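N-acetylglucosaminidase (Paenibacillus barengoltzii, PDB 6INX) probably hydrolyses N-acetylglucosamine-containing glycans as a retaining glycoside hydrolase of family 18. Local coordinates at residues V106-E111 with A128-L133. Sequence-based numbering, arbitrary orientation.
Sequences VDLDWE and ANFTLL
Trp110 and Phe130 reach each other because both hold CG anti to the backbone N, at chi1 175° and -176°, which sends the indole from segment 106-111 and the phenyl ring from helix 126-148 past one another in opposite directions. The CE3-CZ3 side of the indole comes against the CD1 side of the phenyl ring: Trp110 CE3 lies 3.5 Å from Phe130 CD1, and CZ3 of the same indole is 3.7 Å from that carbon. With their planes at 86° and centroids 5.5 Å apart, the rings make an oblique pair. Leu108 adds a methyl at the phenyl edge, its CD2 4.1 Å from Phe130 CE1. One turn along the helix, Leu133 brings its CD2 to 3.8 Å from Leu108 CD2 and 4.2 Å from Trp110 CZ3, bridging leucine and indole. No hydrogen bond crosses between the segments; the contact is wholly apolar and buried. Phe77 stacks on Trp110, and Ile156 of strand 153-159 touches both Leu108 and Phe130. An alanine in place of Trp110 would probably open a gap beside Phe130 CD1 and leave the phenyl ring freer to turn. Asp109 points away from the helix; Trp110 lies between it and Glu111, by family the likely acid, in the DxxDxDxE signature of family 18. Such apolar packing of a parallel strand against the helix that follows it is characteristic of the beta/alpha units of a TIM barrel.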
ATOM      1  N   VAL A 106     -28.606  -1.340  13.046  1.00 10.31           N
ATOM      2  CA  VAL A 106     -27.847  -2.125  12.083  1.00  9.35           C
ATOM      3  C   VAL A 106     -26.474  -1.502  11.899  1.00 10.95           C
ATOM      4  O   VAL A 106     -26.344  -0.277  11.781  1.00 10.63           O
ATOM      5  CB  VAL A 106     -28.588  -2.210  10.731  1.00 12.17           C
ATOM      6  CG1 VAL A 106     -27.710  -2.846   9.647  1.00 14.21           C
ATOM      7  CG2 VAL A 106     -29.879  -2.986  10.899  1.00 14.48           C
ATOM      8  N   ASP A 107     -25.457  -2.345  11.873  1.00 10.05           N
ATOM      9  CA  ASP A 107     -24.099  -1.957  11.516  1.00 10.80           C
ATOM     10  C   ASP A 107     -23.809  -2.593  10.159  1.00 10.46           C
ATOM     11  O   ASP A 107     -23.729  -3.820  10.057  1.00 11.50           O
ATOM     12  CB  ASP A 107     -23.117  -2.467  12.572  1.00 10.63           C
ATOM     13  CG  ASP A 107     -21.669  -2.321  12.136  1.00 14.71           C
ATOM     14  OD1 ASP A 107     -21.263  -1.182  11.826  1.00 16.12           O
ATOM     15  OD2 ASP A 107     -20.956  -3.345  12.104  1.00 17.94           O
ATOM     16  N   LEU A 108     -23.630  -1.783   9.122  1.00  9.58           N
ATOM     17  CA  LEU A 108     -23.382  -2.321   7.789  1.00 11.94           C
ATOM     18  C   LEU A 108     -21.890  -2.544   7.582  1.00 10.98           C
ATOM     19  O   LEU A 108     -21.093  -1.611   7.722  1.00 11.34           O
ATOM     20  CB  LEU A 108     -23.901  -1.368   6.718  1.00 11.82           C
ATOM     21  CG  LEU A 108     -24.331  -2.088   5.443  1.00 15.69           C
ATOM     22  CD1 LEU A 108     -25.657  -2.799   5.667  1.00 17.45           C
ATOM     23  CD2 LEU A 108     -24.436  -1.100   4.291  1.00 16.86           C
ATOM     24  N   ASP A 109     -21.522  -3.780   7.219  1.00 10.46           N
ATOM     25  CA  ASP A 109     -20.123  -4.163   7.055  1.00 10.83           C
ATOM     26  C   ASP A 109     -19.884  -4.680   5.635  1.00 10.05           C
ATOM     27  O   ASP A 109     -19.514  -5.839   5.438  1.00 10.90           O
ATOM     28  CB  ASP A 109     -19.784  -5.240   8.095  1.00 12.38           C
ATOM     29  CG  ASP A 109     -18.315  -5.545   8.172  1.00 18.75           C
ATOM     30  OD1 ASP A 109     -17.513  -4.770   7.615  1.00 22.68           O
ATOM     31  OD2 ASP A 109     -17.959  -6.562   8.809  1.00 24.09           O
ATOM     32  N   TRP A 110     -20.116  -3.829   4.643  1.00  8.06           N
ATOM     33  CA  TRP A 110     -19.821  -4.129   3.245  1.00  8.21           C
ATOM     34  C   TRP A 110     -18.329  -3.899   3.010  1.00 10.39           C
ATOM     35  O   TRP A 110     -17.824  -2.792   3.208  1.00  9.94           O
ATOM     36  CB  TRP A 110     -20.666  -3.183   2.385  1.00 10.48           C
ATOM     37  CG  TRP A 110     -20.454  -3.204   0.883  1.00 10.45           C
ATOM     38  CD1 TRP A 110     -19.608  -4.001   0.160  1.00  9.81           C
ATOM     39  CD2 TRP A 110     -21.127  -2.377  -0.066  1.00  9.49           C
ATOM     40  NE1 TRP A 110     -19.711  -3.710  -1.184  1.00  9.97           N
ATOM     41  CE2 TRP A 110     -20.640  -2.715  -1.350  1.00  9.43           C
ATOM     42  CE3 TRP A 110     -22.107  -1.387   0.041  1.00 10.23           C
ATOM     43  CZ2 TRP A 110     -21.094  -2.096  -2.506  1.00 10.19           C
ATOM     44  CZ3 TRP A 110     -22.571  -0.787  -1.112  1.00  8.24           C
ATOM     45  CH2 TRP A 110     -22.048  -1.127  -2.370  1.00 10.71           C
ATOM     46  N   GLU A 111     -17.616  -4.946   2.608  1.00 10.44           N
ATOM     47  CA  GLU A 111     -16.163  -4.870   2.487  1.00  9.97           C
ATOM     48  C   GLU A 111     -15.766  -5.167   1.045  1.00  9.27           C
ATOM     49  O   GLU A 111     -15.487  -6.319   0.715  1.00 10.69           O
ATOM     50  CB  GLU A 111     -15.518  -5.857   3.483  1.00 10.56           C
ATOM     51  CG  GLU A 111     -15.913  -5.546   4.932  1.00 11.44           C
ATOM     52  CD  GLU A 111     -15.213  -6.420   5.968  1.00 16.94           C
ATOM     53  OE1 GLU A 111     -14.232  -7.101   5.634  1.00 19.00           O
ATOM     54  OE2 GLU A 111     -15.656  -6.415   7.139  1.00 18.38           O
ATOM     55  N   ALA A 128     -21.191   6.158  -5.426  1.00 11.59           N
ATOM     56  CA  ALA A 128     -22.414   6.927  -5.228  1.00 13.28           C
ATOM     57  C   ALA A 128     -23.512   6.077  -4.598  1.00 11.89           C
ATOM     58  O   ALA A 128     -24.268   6.566  -3.749  1.00 12.27           O
ATOM     59  CB  ALA A 128     -22.879   7.508  -6.568  1.00 13.53           C
ATOM     60  N   ASN A 129     -23.587   4.790  -4.965  1.00 10.70           N
ATOM     61  CA  ASN A 129     -24.710   3.962  -4.526  1.00  8.04           C
ATOM     62  C   ASN A 129     -24.650   3.652  -3.032  1.00  8.13           C
ATOM     63  O   ASN A 129     -25.696   3.455  -2.404  1.00 10.14           O
ATOM     64  CB  ASN A 129     -24.765   2.662  -5.342  1.00  8.74           C
ATOM     65  CG  ASN A 129     -25.175   2.896  -6.773  1.00 11.36           C
ATOM     66  OD1 ASN A 129     -25.678   3.962  -7.112  1.00 13.08           O
ATOM     67  ND2 ASN A 129     -24.949   1.916  -7.621  1.00 11.96           N
ATOM     68  N   PHE A 130     -23.445   3.596  -2.450  1.00  9.40           N
ATOM     69  CA  PHE A 130     -23.311   3.372  -1.009  1.00  9.26           C
ATOM     70  C   PHE A 130     -23.960   4.503  -0.218  1.00  9.55           C
ATOM     71  O   PHE A 130     -24.661   4.259   0.773  1.00 10.79           O
ATOM     72  CB  PHE A 130     -21.816   3.245  -0.682  1.00  8.87           C
ATOM     73  CG  PHE A 130     -21.481   2.918   0.759  1.00  9.46           C
ATOM     74  CD1 PHE A 130     -22.042   1.822   1.413  1.00  9.77           C
ATOM     75  CD2 PHE A 130     -20.516   3.671   1.430  1.00  8.75           C
ATOM     76  CE1 PHE A 130     -21.673   1.502   2.709  1.00 10.36           C
ATOM     77  CE2 PHE A 130     -20.145   3.359   2.727  1.00  9.79           C
ATOM     78  CZ  PHE A 130     -20.722   2.274   3.372  1.00 10.50           C
ATOM     79  N   THR A 131     -23.752   5.746  -0.657  1.00 10.24           N
ATOM     80  CA  THR A 131     -24.390   6.881   0.001  1.00 10.53           C
ATOM     81  C   THR A 131     -25.903   6.769  -0.092  1.00 10.32           C
ATOM     82  O   THR A 131     -26.611   6.993   0.895  1.00 11.65           O
ATOM     83  CB  THR A 131     -23.933   8.172  -0.662  1.00 12.67           C
ATOM     84  OG1 THR A 131     -22.502   8.228  -0.635  1.00 13.11           O
ATOM     85  CG2 THR A 131     -24.508   9.374   0.090  1.00 15.76           C
ATOM     86  N   LEU A 132     -26.414   6.453  -1.287  1.00 10.03           N
ATOM     87  CA  LEU A 132     -27.859   6.304  -1.461  1.00 10.55           C
ATOM     88  C   LEU A 132     -28.409   5.170  -0.607  1.00 10.97           C
ATOM     89  O   LEU A 132     -29.503   5.282  -0.039  1.00 11.57           O
ATOM     90  CB  LEU A 132     -28.191   6.046  -2.930  1.00 14.87           C
ATOM     91  CG  LEU A 132     -27.735   7.104  -3.931  1.00 14.08           C
ATOM     92  CD1 LEU A 132     -28.035   6.653  -5.353  1.00 14.53           C
ATOM     93  CD2 LEU A 132     -28.383   8.450  -3.618  1.00 19.08           C
ATOM     94  N   LEU A 133     -27.682   4.053  -0.533  1.00  9.95           N
ATOM     95  CA  LEU A 133     -28.127   2.933   0.291  1.00 10.28           C
ATOM     96  C   LEU A 133     -28.262   3.339   1.758  1.00  9.28           C
ATOM     97  O   LEU A 133     -29.277   3.046   2.406  1.00  9.68           O
ATOM     98  CB  LEU A 133     -27.150   1.762   0.132  1.00 10.61           C
ATOM     99  CG  LEU A 133     -27.353   0.575   1.085  1.00 10.58           C
ATOM    100  CD1 LEU A 133     -28.686  -0.111   0.794  1.00 12.84           C
ATOM    101  CD2 LEU A 133     -26.190  -0.436   1.040  1.00 11.64           C
TER